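Local coordinates for protein probable aromatic acid decarboxylase (Escherichia coli, PDB 1SBZ) that probably acts as a UbiX-like flavin prenyltransferase, binding FMN and making the prenylated flavin cofactor used by phenolic acid decarboxylase, at residues M1-G6 with F76-I82; K116-V120 with V169-F173; D66-S72 with A99-R105; V29-M35 with A58-P64. One frame throughout, in Å; residues are numbered along the deposited sequence.

Interaction 1. Residues M1-G6 with F76-I82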
loop_
_atom_site.group_PDB
_atom_site.type_symbol
_atom_site.label_atom_id
_atom_site.label_comp_id
_atom_site.label_asym_id
_atom_site.label_seq_id
_atom_site.Cartn_x
_atom_site.Cartn_y
_atom_site.Cartn_z
HETATM N N MSE D 1 -29.465 9.145 27.345
HETATM C CA MSE D 1 -28.825 9.174 25.994
HETATM C C MSE D 1 -28.711 10.594 25.444
HETATM O O MSE D 1 -29.721 11.281 25.260
HETATM C CB MSE D 1 -29.579 8.263 25.013
HETATM C CG MSE D 1 -29.279 8.512 23.532
HETATM SE SE MSE D 1 -29.379 6.936 22.378
HETATM C CE MSE D 1 -30.515 5.761 23.515
ATOM N N LYS D 2 -27.476 11.020 25.186
ATOM C CA LYS D 2 -27.215 12.332 24.596
ATOM C C LYS D 2 -26.680 12.164 23.179
ATOM O O LYS D 2 -25.639 11.545 22.977
ATOM C CB LYS D 2 -26.219 13.140 25.432
ATOM C CG LYS D 2 -26.658 13.467 26.848
ATOM C CD LYS D 2 -25.653 14.424 27.476
ATOM C CE LYS D 2 -25.473 14.167 28.968
ATOM N NZ LYS D 2 -24.088 14.544 29.418
ATOM N N LEU D 3 -27.404 12.711 22.207
ATOM C CA LEU D 3 -27.010 12.616 20.800
ATOM C C LEU D 3 -26.728 13.978 20.210
ATOM O O LEU D 3 -27.489 14.929 20.426
ATOM C CB LEU D 3 -28.097 11.932 19.965
ATOM C CG LEU D 3 -28.423 10.464 20.226
ATOM C CD1 LEU D 3 -29.560 10.005 19.306
ATOM C CD2 LEU D 3 -27.187 9.602 20.027
ATOM N N ILE D 4 -25.626 14.066 19.469
ATOM C CA ILE D 4 -25.343 15.236 18.663
ATOM C C ILE D 4 -25.904 15.023 17.255
ATOM O O ILE D 4 -25.742 13.953 16.658
ATOM C CB ILE D 4 -23.825 15.531 18.606
ATOM C CG1 ILE D 4 -23.231 15.622 20.017
ATOM C CG2 ILE D 4 -23.559 16.813 17.819
ATOM C CD1 ILE D 4 -21.706 15.573 20.058
ATOM N N VAL D 5 -26.570 16.053 16.744
ATOM C CA VAL D 5 -27.149 16.038 15.410
ATOM C C VAL D 5 -26.542 17.201 14.642
ATOM O O VAL D 5 -26.809 18.368 14.937
ATOM C CB VAL D 5 -28.703 16.124 15.448
ATOM C CG1 VAL D 5 -29.291 16.168 14.041
ATOM C CG2 VAL D 5 -29.298 14.944 16.221
ATOM N N GLY D 6 -25.677 16.877 13.687
ATOM C CA GLY D 6 -25.114 17.886 12.804
ATOM C C GLY D 6 -25.963 17.933 11.551
ATOM O O GLY D 6 -26.403 16.896 11.063
ATOM N N PHE D 76 -17.176 16.046 28.182
ATOM C CA PHE D 76 -18.634 16.166 28.140
ATOM C C PHE D 76 -19.220 14.964 27.398
ATOM O O PHE D 76 -19.176 14.899 26.162
ATOM C CB PHE D 76 -19.051 17.484 27.475
ATOM C CG PHE D 76 -20.539 17.672 27.374
ATOM C CD1 PHE D 76 -21.279 18.085 28.483
ATOM C CD2 PHE D 76 -21.201 17.449 26.171
ATOM C CE1 PHE D 76 -22.662 18.264 28.396
ATOM C CE2 PHE D 76 -22.579 17.623 26.073
ATOM C CZ PHE D 76 -23.314 18.034 27.187
ATOM N N ARG D 77 -19.765 14.020 28.167
ATOM C CA ARG D 77 -20.214 12.733 27.650
ATOM C C ARG D 77 -21.444 12.820 26.738
ATOM O O ARG D 77 -22.444 13.459 27.077
ATOM C CB ARG D 77 -20.492 11.770 28.806
ATOM C CG ARG D 77 -20.741 10.329 28.370
ATOM C CD ARG D 77 -21.677 9.524 29.285
ATOM N NE ARG D 77 -23.032 10.088 29.378
ATOM C CZ ARG D 77 -23.990 9.959 28.454
ATOM N NH1 ARG D 77 -23.766 9.292 27.329
ATOM N NH2 ARG D 77 -25.184 10.508 28.654
ATOM N N THR D 78 -21.339 12.180 25.574
ATOM C CA THR D 78 -22.476 11.928 24.695
ATOM C C THR D 78 -22.424 10.474 24.246
ATOM O O THR D 78 -21.406 9.798 24.406
ATOM C CB THR D 78 -22.452 12.834 23.441
ATOM O OG1 THR D 78 -21.379 12.432 22.582
ATOM C CG2 THR D 78 -22.139 14.293 23.791
ATOM N N ASP D 79 -23.518 10.003 23.662
ATOM C CA ASP D 79 -23.587 8.640 23.167
ATOM C C ASP D 79 -23.238 8.550 21.691
ATOM O O ASP D 79 -23.168 7.459 21.137
ATOM C CB ASP D 79 -24.968 8.045 23.435
ATOM C CG ASP D 79 -25.254 7.927 24.908
ATOM O OD1 ASP D 79 -25.090 6.818 25.459
ATOM O OD2 ASP D 79 -25.602 8.900 25.605
ATOM N N GLY D 80 -23.010 9.696 21.060
ATOM C CA GLY D 80 -22.613 9.714 19.657
ATOM C C GLY D 80 -23.147 10.900 18.892
ATOM O O GLY D 80 -23.630 11.865 19.484
HETATM N N MSE D 81 -23.073 10.803 17.566
HETATM C CA MSE D 81 -23.368 11.914 16.672
HETATM C C MSE D 81 -23.908 11.398 15.342
HETATM O O MSE D 81 -23.452 10.376 14.843
HETATM C CB MSE D 81 -22.101 12.747 16.439
HETATM C CG MSE D 81 -22.241 13.913 15.454
HETATM SE SE MSE D 81 -20.681 15.083 15.502
HETATM C CE MSE D 81 -21.290 16.442 14.292
ATOM N N ILE D 82 -24.889 12.108 14.792
ATOM C CA ILE D 82 -25.404 11.853 13.450
ATOM C C ILE D 82 -25.228 13.123 12.633
ATOM O O ILE D 82 -25.570 14.206 13.093
ATOM C CB ILE D 82 -26.914 11.462 13.486
ATOM C CG1 ILE D 82 -27.150 10.288 14.434
ATOM C CG2 ILE D 82 -27.422 11.112 12.078
ATOM C CD1 ILE D 82 -28.598 10.088 14.850
HETATM O O HOH W 1 -24.192 11.940 31.071
#
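Ile-4 and Met-81 pair as parallel neighbours in the central sheet. Three backbone hydrogen bonds join the strands: Ile-4 N to Gly-80 O (3.0 Å), Ile-82 N to Ile-4 O (2.8 Å) and Gly-6 N to Ile-82 O (2.7 Å). Gly-80, at phi 146°, takes backbone angles open chiefly to glycine. On one face Ile-4 CB meets CG of the selenomethionine Met-81 and Ile-4 CD1 meets Thr-78 CG2, the latter side chains crossing at about a right angle. At the strand entrance Asp-79 N donates to Lys-2 O, while Asp-79 OD2 accepts from Lys-2 N (2.9 Å) and, in a salt bridge, from Arg-77 NH1 (2.5 Å), from opposite faces. Lys-2 NZ bonds to Arg-77 O, shares a water with Arg-77 NE and makes an off-centre cation-pi contact with Phe-76. Lys-2 NZ lies 4.3 Å from Arg-77 NH2, a repulsion probably softened by Asp-79 on Arg-77 and by the Arg-77 carbonyl and Phe-76 ring on Lys-2.

Interaction 2. Residues K116-V120 with V169-F173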
loop_
_atom_site.group_PDB
_atom_site.type_symbol
_atom_site.label_atom_id
_atom_site.label_comp_id
_atom_site.label_asym_id
_atom_site.label_seq_id
_atom_site.Cartn_x
_atom_site.Cartn_y
_atom_site.Cartn_z
ATOM N N LYS D 116 -19.915 6.734 18.898
ATOM C CA LYS D 116 -20.436 6.333 17.591
ATOM C C LYS D 116 -20.678 7.538 16.687
ATOM O O LYS D 116 -21.377 8.477 17.074
ATOM C CB LYS D 116 -21.713 5.497 17.744
ATOM C CG LYS D 116 -22.370 5.148 16.415
ATOM C CD LYS D 116 -22.829 3.705 16.379
ATOM C CE LYS D 116 -22.720 3.149 14.964
ATOM N NZ LYS D 116 -21.387 3.467 14.333
ATOM N N LEU D 117 -20.089 7.511 15.493
ATOM C CA LEU D 117 -20.378 8.508 14.467
ATOM C C LEU D 117 -21.169 7.888 13.309
ATOM O O LEU D 117 -20.735 6.898 12.710
ATOM C CB LEU D 117 -19.078 9.155 13.961
ATOM C CG LEU D 117 -19.189 10.311 12.953
ATOM C CD1 LEU D 117 -20.010 11.465 13.520
ATOM C CD2 LEU D 117 -17.811 10.809 12.539
ATOM N N VAL D 118 -22.335 8.465 13.014
ATOM C CA VAL D 118 -23.187 7.992 11.925
ATOM C C VAL D 118 -23.340 9.108 10.898
ATOM O O VAL D 118 -23.854 10.178 11.208
ATOM C CB VAL D 118 -24.584 7.534 12.424
ATOM C CG1 VAL D 118 -25.482 7.110 11.251
ATOM C CG2 VAL D 118 -24.455 6.408 13.431
ATOM N N LEU D 119 -22.888 8.858 9.677
ATOM C CA LEU D 119 -22.987 9.859 8.616
ATOM C C LEU D 119 -24.087 9.486 7.647
ATOM O O LEU D 119 -24.290 8.307 7.355
ATOM C CB LEU D 119 -21.657 9.948 7.871
ATOM C CG LEU D 119 -20.567 10.952 8.263
ATOM C CD1 LEU D 119 -20.677 11.529 9.679
ATOM C CD2 LEU D 119 -19.168 10.379 7.986
ATOM N N VAL D 120 -24.788 10.490 7.131
ATOM C CA VAL D 120 -25.817 10.278 6.122
ATOM C C VAL D 120 -25.330 11.015 4.868
ATOM O O VAL D 120 -25.795 12.114 4.561
ATOM C CB VAL D 120 -27.223 10.780 6.623
ATOM C CG1 VAL D 120 -28.293 10.641 5.542
ATOM C CG2 VAL D 120 -27.647 10.020 7.892
ATOM N N VAL D 169 -31.554 4.976 10.015
ATOM C CA VAL D 169 -30.503 5.742 10.688
ATOM C C VAL D 169 -30.586 5.515 12.208
ATOM O O VAL D 169 -29.578 5.196 12.842
ATOM C CB VAL D 169 -30.556 7.260 10.336
ATOM C CG1 VAL D 169 -29.521 8.049 11.137
ATOM C CG2 VAL D 169 -30.325 7.479 8.845
ATOM N N LEU D 170 -31.790 5.656 12.769
ATOM C CA LEU D 170 -32.044 5.430 14.202
ATOM C C LEU D 170 -31.668 4.032 14.695
ATOM O O LEU D 170 -31.196 3.886 15.825
ATOM C CB LEU D 170 -33.510 5.708 14.534
ATOM C CG LEU D 170 -33.933 7.082 15.067
ATOM C CD1 LEU D 170 -32.945 8.191 14.732
ATOM C CD2 LEU D 170 -35.333 7.417 14.565
ATOM N N ASP D 171 -31.879 3.017 13.851
ATOM C CA ASP D 171 -31.435 1.646 14.134
ATOM C C ASP D 171 -29.984 1.592 14.619
ATOM O O ASP D 171 -29.628 0.733 15.426
ATOM C CB ASP D 171 -31.581 0.758 12.894
ATOM C CG ASP D 171 -32.997 0.239 12.697
ATOM O OD1 ASP D 171 -33.835 0.407 13.614
ATOM O OD2 ASP D 171 -33.355 -0.361 11.659
ATOM N N GLN D 172 -29.164 2.519 14.125
ATOM C CA GLN D 172 -27.750 2.608 14.499
ATOM C C GLN D 172 -27.535 2.886 15.985
ATOM O O GLN D 172 -26.476 2.574 16.535
ATOM C CB GLN D 172 -27.040 3.667 13.653
ATOM C CG GLN D 172 -26.849 3.265 12.207
ATOM C CD GLN D 172 -25.908 2.089 12.064
ATOM O OE1 GLN D 172 -24.867 2.031 12.733
ATOM N NE2 GLN D 172 -26.267 1.142 11.201
ATOM N N PHE D 173 -28.544 3.462 16.634
ATOM C CA PHE D 173 -28.480 3.739 18.068
ATOM C C PHE D 173 -29.486 2.914 18.873
ATOM O O PHE D 173 -29.851 3.286 19.992
ATOM C CB PHE D 173 -28.675 5.236 18.331
ATOM C CG PHE D 173 -27.516 6.085 17.888
ATOM C CD1 PHE D 173 -27.528 6.707 16.644
ATOM C CD2 PHE D 173 -26.411 6.263 18.713
ATOM C CE1 PHE D 173 -26.454 7.492 16.225
ATOM C CE2 PHE D 173 -25.331 7.053 18.303
ATOM C CZ PHE D 173 -25.356 7.669 17.057
#
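This is a mainly apolar helix-on-sheet contact, in which segment 169-173, on helix 158-170, lies against strand 116-121 of the parallel sheet. Val-118 is central. Its CG2 branch reaches Phe-173 CE1 at 3.6 Å and Gln-172 CB at 3.8 Å, while CG1, anti to the backbone N (chi1 177°), faces CG1 of Val-169 instead. The other branch of Val-169, CG2, meets Val-120 CG2 at 3.8 Å, the two side chains crossing at about a right angle. Thus the two methyls of Val-169 are divided between two strand residues. At the start of the strand the aliphatic part of Lys-116 passes the Phe-173 ring, its CG 4.0 Å from CZ, and then bends so that CE comes to 3.3 Å from Gln-172 OE1. Backbone bonds from Gln-172 N to Val-169 O and from Phe-173 N to Leu-170 O keep this end of the segment tightly turned. Gln-172 also packs on Pro-125 and Glu-113 of two neighbouring subunits. A helix laid over the valines of a parallel strand is typical of the layered alpha/beta architecture of the flavoprotein fold to which the UbiX family belongs.

Interaction 3. Residues D66-S72 with A99-R105; sequences DQAATIS and ADGLVGR. With FMN (flavin mononucleotide), chain E.
Leu-102 and Arg-105, in the first turn of helix 102-112 just after its N-cap Gly-101, meet loop 66-72 at an FMN site shared between subunits. The loop opens with an Asx turn, Asp-66 OD1 accepting from Ala-68 N. CD2 of Leu-102 touches Ala-69 CB at 3.8 Å and Ile-71 CD1 at 3.9 Å, CD1 touches Ser-72 CB, and both lie by Asp-66 O. Arg-105 NE makes weak bonds to both Ser-72 O and Ser-72 OG, and NH2 adds a weak one to the same carbonyl. The stronger partner of this guanidinium is Glu-123 of a neighbouring subunit, in a salt bridge to NH1. Flavin N1 lies over one guanidinium face, 3.4 Å from NH1, and the ribityl O3' gives a weak bond to Ala-99 O. That subunit also bonds FMN, through Ser-36 and Ser-87 among others. Behind this shell, Ser-72 OG, anti to its own N (chi1 176°), donates to Gln-67 O at 2.7 Å from above the carbonyl plane.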
loop_
_atom_site.group_PDB
_atom_site.type_symbol
_atom_site.label_atom_id
_atom_site.label_comp_id
_atom_site.label_asym_id
_atom_site.label_seq_id
_atom_site.Cartn_x
_atom_site.Cartn_y
_atom_site.Cartn_z
ATOM N N ASP D 66 -18.535 27.902 16.902
ATOM C CA ASP D 66 -18.261 27.907 18.342
ATOM C C ASP D 66 -17.458 26.687 18.820
ATOM O O ASP D 66 -18.031 25.675 19.259
ATOM C CB ASP D 66 -19.573 28.063 19.137
ATOM C CG ASP D 66 -19.347 28.212 20.641
ATOM O OD1 ASP D 66 -18.195 28.444 21.061
ATOM O OD2 ASP D 66 -20.267 28.116 21.480
ATOM N N GLN D 67 -16.132 26.803 18.758
ATOM C CA GLN D 67 -15.231 25.727 19.204
ATOM C C GLN D 67 -15.159 25.600 20.734
ATOM O O GLN D 67 -14.461 24.734 21.261
ATOM C CB GLN D 67 -13.821 25.889 18.608
ATOM C CG GLN D 67 -13.746 25.988 17.066
ATOM C CD GLN D 67 -14.175 24.714 16.350
ATOM O OE1 GLN D 67 -13.424 24.168 15.529
ATOM N NE2 GLN D 67 -15.375 24.237 16.655
ATOM N N ALA D 68 -15.895 26.454 21.440
ATOM C CA ALA D 68 -15.905 26.433 22.904
ATOM C C ALA D 68 -17.215 25.898 23.482
ATOM O O ALA D 68 -17.413 25.917 24.696
ATOM C CB ALA D 68 -15.573 27.825 23.467
ATOM N N ALA D 69 -18.094 25.400 22.614
ATOM C CA ALA D 69 -19.343 24.753 23.027
ATOM C C ALA D 69 -19.077 23.487 23.841
ATOM O O ALA D 69 -17.992 22.904 23.751
ATOM C CB ALA D 69 -20.202 24.428 21.804
ATOM N N THR D 70 -20.064 23.069 24.635
ATOM C CA THR D 70 -19.931 21.868 25.472
ATOM C C THR D 70 -19.465 20.642 24.685
ATOM O O THR D 70 -18.536 19.941 25.103
ATOM C CB THR D 70 -21.250 21.551 26.212
ATOM O OG1 THR D 70 -22.354 21.688 25.311
ATOM C CG2 THR D 70 -21.537 22.600 27.284
ATOM N N ILE D 71 -20.105 20.407 23.540
ATOM C CA ILE D 71 -19.853 19.217 22.712
ATOM C C ILE D 71 -18.492 19.241 22.004
ATOM O O ILE D 71 -18.125 18.282 21.320
ATOM C CB ILE D 71 -20.997 19.007 21.689
ATOM C CG1 ILE D 71 -21.159 20.252 20.806
ATOM C CG2 ILE D 71 -22.288 18.650 22.407
ATOM C CD1 ILE D 71 -21.938 20.028 19.534
ATOM N N SER D 72 -17.756 20.338 22.169
ATOM C CA SER D 72 -16.400 20.442 21.657
ATOM C C SER D 72 -15.419 19.793 22.632
ATOM O O SER D 72 -14.254 19.577 22.309
ATOM C CB SER D 72 -16.037 21.904 21.430
ATOM O OG SER D 72 -14.690 22.035 21.029
ATOM N N ALA D 99 -10.654 20.013 11.606
ATOM C CA ALA D 99 -11.755 20.423 12.474
ATOM C C ALA D 99 -11.854 21.951 12.595
ATOM O O ALA D 99 -11.610 22.518 13.675
ATOM C CB ALA D 99 -11.598 19.769 13.851
ATOM N N ASP D 100 -12.222 22.596 11.483
ATOM C CA ASP D 100 -12.211 24.059 11.353
ATOM C C ASP D 100 -13.421 24.748 11.997
ATOM O O ASP D 100 -13.328 25.912 12.401
ATOM C CB ASP D 100 -12.113 24.456 9.872
ATOM C CG ASP D 100 -11.795 25.942 9.669
ATOM O OD1 ASP D 100 -11.016 26.525 10.470
ATOM O OD2 ASP D 100 -12.271 26.609 8.724
ATOM N N GLY D 101 -14.550 24.043 12.053
ATOM C CA GLY D 101 -15.760 24.530 12.726
ATOM C C GLY D 101 -16.273 23.496 13.714
ATOM O O GLY D 101 -15.613 22.480 13.944
ATOM N N LEU D 102 -17.454 23.740 14.280
ATOM C CA LEU D 102 -18.009 22.866 15.317
ATOM C C LEU D 102 -18.564 21.530 14.813
ATOM O O LEU D 102 -18.555 20.555 15.548
ATOM C CB LEU D 102 -19.056 23.587 16.190
ATOM C CG LEU D 102 -19.592 22.759 17.378
ATOM C CD1 LEU D 102 -18.465 22.327 18.325
ATOM C CD2 LEU D 102 -20.675 23.490 18.140
ATOM N N VAL D 103 -19.052 21.470 13.581
ATOM C CA VAL D 103 -19.508 20.186 13.059
ATOM C C VAL D 103 -18.294 19.251 12.998
ATOM O O VAL D 103 -18.353 18.115 13.471
ATOM C CB VAL D 103 -20.222 20.310 11.685
ATOM C CG1 VAL D 103 -20.523 18.922 11.090
ATOM C CG2 VAL D 103 -21.509 21.118 11.822
ATOM N N GLY D 104 -17.189 19.773 12.470
ATOM C CA GLY D 104 -15.945 19.023 12.310
ATOM C C GLY D 104 -15.269 18.682 13.617
ATOM O O GLY D 104 -14.797 17.548 13.798
ATOM N N ARG D 105 -15.224 19.660 14.526
ATOM C CA ARG D 105 -14.656 19.469 15.859
ATOM C C ARG D 105 -15.441 18.463 16.695
ATOM O O ARG D 105 -14.853 17.550 17.270
ATOM C CB ARG D 105 -14.517 20.808 16.602
ATOM C CG ARG D 105 -14.087 20.685 18.072
ATOM C CD ARG D 105 -12.689 20.097 18.302
ATOM N NE ARG D 105 -12.383 19.994 19.736
ATOM C CZ ARG D 105 -11.328 19.364 20.242
ATOM N NH1 ARG D 105 -10.453 18.751 19.448
ATOM N NH2 ARG D 105 -11.152 19.329 21.550
HETATM N N1 FMN E . -8.065 21.158 19.848
HETATM C C2 FMN E . -7.076 20.195 19.894
HETATM O O2 FMN E . -6.765 19.620 18.857
HETATM N N3 FMN E . -6.438 19.895 21.091
HETATM C C4 FMN E . -6.800 20.558 22.248
HETATM O O4 FMN E . -6.326 20.205 23.330
HETATM C C4A FMN E . -7.805 21.532 22.201
HETATM N N5 FMN E . -8.170 22.202 23.349
HETATM C C5A FMN E . -9.161 23.171 23.316
HETATM C C6 FMN E . -9.508 23.829 24.497
HETATM C C7 FMN E . -10.489 24.818 24.502
HETATM C C7M FMN E . -10.280 25.912 25.515
HETATM C C8 FMN E . -11.145 25.125 23.300
HETATM C C8M FMN E . -12.037 26.334 23.206
HETATM C C9 FMN E . -10.802 24.464 22.121
HETATM C C9A FMN E . -9.806 23.481 22.121
HETATM N N10 FMN E . -9.448 22.811 20.954
HETATM C C10 FMN E . -8.447 21.836 20.994
HETATM C "C1'" FMN E . -10.285 22.989 19.719
HETATM C "C2'" FMN E . -9.567 23.902 18.732
HETATM O "O2'" FMN E . -9.347 25.160 19.333
HETATM C "C3'" FMN E . -10.352 24.047 17.427
HETATM O "O3'" FMN E . -10.261 22.837 16.706
HETATM C "C4'" FMN E . -9.873 25.203 16.540
HETATM O "O4'" FMN E . -10.580 25.166 15.319
HETATM C "C5'" FMN E . -8.380 25.140 16.242
HETATM O "O5'" FMN E . -8.052 26.118 15.288
HETATM P P FMN E . -6.543 26.619 15.126
HETATM O O1P FMN E . -6.461 27.500 13.911
HETATM O O2P FMN E . -5.592 25.444 14.957
HETATM O O3P FMN E . -6.166 27.375 16.381
#

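Interaction 4. Residues V29-M35 with A58-P64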
loop_
_atom_site.group_PDB
_atom_site.type_symbol
_atom_site.label_atom_id
_atom_site.label_comp_id
_atom_site.label_asym_id
_atom_site.label_seq_id
_atom_site.Cartn_x
_atom_site.Cartn_y
_atom_site.Cartn_z
ATOM N N VAL D 29 -34.053 11.108 25.446
ATOM C CA VAL D 29 -33.019 11.545 24.508
ATOM C C VAL D 29 -32.841 13.066 24.501
ATOM O O VAL D 29 -33.767 13.817 24.199
ATOM C CB VAL D 29 -33.292 11.012 23.072
ATOM C CG1 VAL D 29 -32.251 11.524 22.086
ATOM C CG2 VAL D 29 -33.321 9.492 23.068
ATOM N N GLU D 30 -31.634 13.496 24.851
ATOM C CA GLU D 30 -31.242 14.895 24.803
ATOM C C GLU D 30 -30.478 15.149 23.503
ATOM O O GLU D 30 -29.505 14.456 23.203
ATOM C CB GLU D 30 -30.376 15.221 26.017
ATOM C CG GLU D 30 -29.826 16.636 26.067
ATOM C CD GLU D 30 -28.945 16.846 27.278
ATOM O OE1 GLU D 30 -29.425 16.611 28.405
ATOM O OE2 GLU D 30 -27.770 17.238 27.108
ATOM N N THR D 31 -30.928 16.131 22.728
ATOM C CA THR D 31 -30.342 16.383 21.415
ATOM C C THR D 31 -29.548 17.676 21.396
ATOM O O THR D 31 -30.005 18.706 21.891
ATOM C CB THR D 31 -31.419 16.385 20.303
ATOM O OG1 THR D 31 -32.448 17.325 20.630
ATOM C CG2 THR D 31 -32.158 15.053 20.267
ATOM N N HIS D 32 -28.344 17.604 20.839
ATOM C CA HIS D 32 -27.519 18.780 20.630
ATOM C C HIS D 32 -27.341 18.996 19.132
ATOM O O HIS D 32 -26.666 18.216 18.452
ATOM C CB HIS D 32 -26.169 18.627 21.331
ATOM C CG HIS D 32 -26.268 18.523 22.821
ATOM N ND1 HIS D 32 -25.863 19.535 23.667
ATOM C CD2 HIS D 32 -26.728 17.528 23.617
ATOM C CE1 HIS D 32 -26.070 19.167 24.918
ATOM N NE2 HIS D 32 -26.595 17.955 24.917
ATOM N N LEU D 33 -27.967 20.049 18.620
ATOM C CA LEU D 33 -27.972 20.330 17.189
ATOM C C LEU D 33 -26.894 21.330 16.800
ATOM O O LEU D 33 -26.653 22.305 17.510
ATOM C CB LEU D 33 -29.353 20.849 16.754
ATOM C CG LEU D 33 -29.540 21.442 15.350
ATOM C CD1 LEU D 33 -29.293 20.394 14.264
ATOM C CD2 LEU D 33 -30.929 22.033 15.213
ATOM N N VAL D 34 -26.230 21.065 15.676
ATOM C CA VAL D 34 -25.351 22.050 15.045
ATOM C C VAL D 34 -25.711 22.149 13.566
ATOM O O VAL D 34 -25.494 21.205 12.806
ATOM C CB VAL D 34 -23.849 21.694 15.192
ATOM C CG1 VAL D 34 -22.986 22.893 14.844
ATOM C CG2 VAL D 34 -23.529 21.237 16.590
HETATM N N MSE D 35 -26.278 23.285 13.168
HETATM C CA MSE D 35 -26.592 23.537 11.760
HETATM C C MSE D 35 -25.491 24.387 11.135
HETATM O O MSE D 35 -25.156 25.450 11.657
HETATM C CB MSE D 35 -27.933 24.266 11.609
HETATM C CG MSE D 35 -29.156 23.481 12.021
HETATM SE SE MSE D 35 -30.777 24.601 11.974
HETATM C CE MSE D 35 -30.326 25.790 13.469
ATOM N N ALA D 58 -34.689 20.944 18.929
ATOM C CA ALA D 58 -33.602 20.379 19.727
ATOM C C ALA D 58 -33.600 20.939 21.143
ATOM O O ALA D 58 -34.111 22.033 21.393
ATOM C CB ALA D 58 -32.261 20.632 19.051
ATOM N N ASP D 59 -33.023 20.176 22.065
ATOM C CA ASP D 59 -32.878 20.607 23.446
ATOM C C ASP D 59 -31.816 21.685 23.547
ATOM O O ASP D 59 -31.965 22.637 24.308
ATOM C CB ASP D 59 -32.518 19.421 24.337
ATOM C CG ASP D 59 -33.640 18.413 24.438
ATOM O OD1 ASP D 59 -34.760 18.798 24.837
ATOM O OD2 ASP D 59 -33.498 17.208 24.143
ATOM N N PHE D 60 -30.738 21.521 22.783
ATOM C CA PHE D 60 -29.682 22.524 22.684
ATOM C C PHE D 60 -29.314 22.726 21.226
ATOM O O PHE D 60 -29.407 21.800 20.423
ATOM C CB PHE D 60 -28.431 22.085 23.451
ATOM C CG PHE D 60 -28.671 21.806 24.906
ATOM C CD1 PHE D 60 -29.127 20.557 25.327
ATOM C CD2 PHE D 60 -28.423 22.789 25.861
ATOM C CE1 PHE D 60 -29.342 20.299 26.674
ATOM C CE2 PHE D 60 -28.634 22.538 27.215
ATOM C CZ PHE D 60 -29.095 21.291 27.622
ATOM N N SER D 61 -28.890 23.939 20.893
ATOM C CA SER D 61 -28.428 24.255 19.554
ATOM C C SER D 61 -27.169 25.095 19.684
ATOM O O SER D 61 -27.155 26.102 20.405
ATOM C CB SER D 61 -29.514 24.993 18.775
ATOM O OG SER D 61 -29.073 25.386 17.483
ATOM N N HIS D 62 -26.109 24.677 19.001
ATOM C CA HIS D 62 -24.818 25.341 19.116
ATOM C C HIS D 62 -24.425 26.021 17.808
ATOM O O HIS D 62 -24.817 25.577 16.728
ATOM C CB HIS D 62 -23.749 24.335 19.538
ATOM C CG HIS D 62 -24.120 23.526 20.741
ATOM N ND1 HIS D 62 -23.773 23.896 22.022
ATOM C CD2 HIS D 62 -24.818 22.372 20.859
ATOM C CE1 HIS D 62 -24.238 23.003 22.876
ATOM N NE2 HIS D 62 -24.875 22.067 22.197
ATOM N N ASN D 63 -23.649 27.097 17.915
ATOM C CA ASN D 63 -23.141 27.813 16.743
ATOM C C ASN D 63 -22.019 27.033 16.045
ATOM O O ASN D 63 -21.087 26.568 16.712
ATOM C CB ASN D 63 -22.655 29.214 17.150
ATOM C CG ASN D 63 -22.423 30.125 15.954
ATOM O OD1 ASN D 63 -21.384 30.058 15.285
ATOM N ND2 ASN D 63 -23.395 30.991 15.684
ATOM N N PRO D 64 -22.102 26.886 14.718
ATOM C CA PRO D 64 -21.117 26.108 13.957
ATOM C C PRO D 64 -19.677 26.643 13.980
ATOM O O PRO D 64 -18.766 25.915 13.598
ATOM C CB PRO D 64 -21.669 26.139 12.529
ATOM C CG PRO D 64 -22.528 27.343 12.485
ATOM C CD PRO D 64 -23.156 27.432 13.837
HETATM O O HOH W 2 -35.035 16.231 21.471
HETATM O O HOH W 3 -26.886 25.268 15.364
#
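An aromatic cluster of His-32, Phe-60 and His-62 lies on one face of the parallel strand pair 30-35 and 60-62, at the edge of the sheet within this chain. The His-32 and Phe-60 rings are nearly parallel (6°) but offset so far that little of one lies over the other; Phe-60 CD1 sits over the imidazole face near its rim, 3.4 Å from His-32 CE1. His-62 meets His-32 rim to rim, NE2 to ND1 at 3.1 Å, a hydrogen bond in which either may donate. On the other nitrogen, His-32 NE2 donates to the anti lone pair of Glu-30 OE2 at 2.6 Å; with both nitrogens bonded, the imidazole rotation is fixed. In the alpha/beta flavoprotein fold strand 30-35 lies between strands 2-7 and 60-62, joined to the latter by Leu-33 N to Phe-60 O (2.9 Å) and His-62 N to Leu-33 O. On the reverse face Leu-33 CB rests on Ala-58 CB at 3.7 Å. At the strand start Asp-59 OD2 accepts from Thr-31 N through its anti lone pair (3.1 Å), and Thr-31 OG1 accepts from Asp-59 N; Asp-59 OD1 salt-bridges Arg-24. Pro-64 CG lies 3.3 Å from Met-35 O.

Overall arrangement
Interactions 4, 1 and 2 follow one another across a single parallel sheet. Backbone pairing between Val-5 N and His-32 O (2.8 Å) joins interactions 4 and 1, and Met-81 O with Val-118 N (2.9 Å) joins interactions 1 and 2, where Ile-82 also packs on Phe-173. Interaction 3 lies off one side of the sheet: Leu-102 N probably bonds to Pro-64 O of interaction 4 (2.6 Å), and Ile-71 packs against Phe-76 and Ile-4 of interaction 1. It does not touch interaction 2; their nearest atoms are about 7 Å apart. It contacts an FMN also bound by a neighbouring subunit, whereas Pro-64 and Gly-6 lie about 7 and 9 Å from a different FMN.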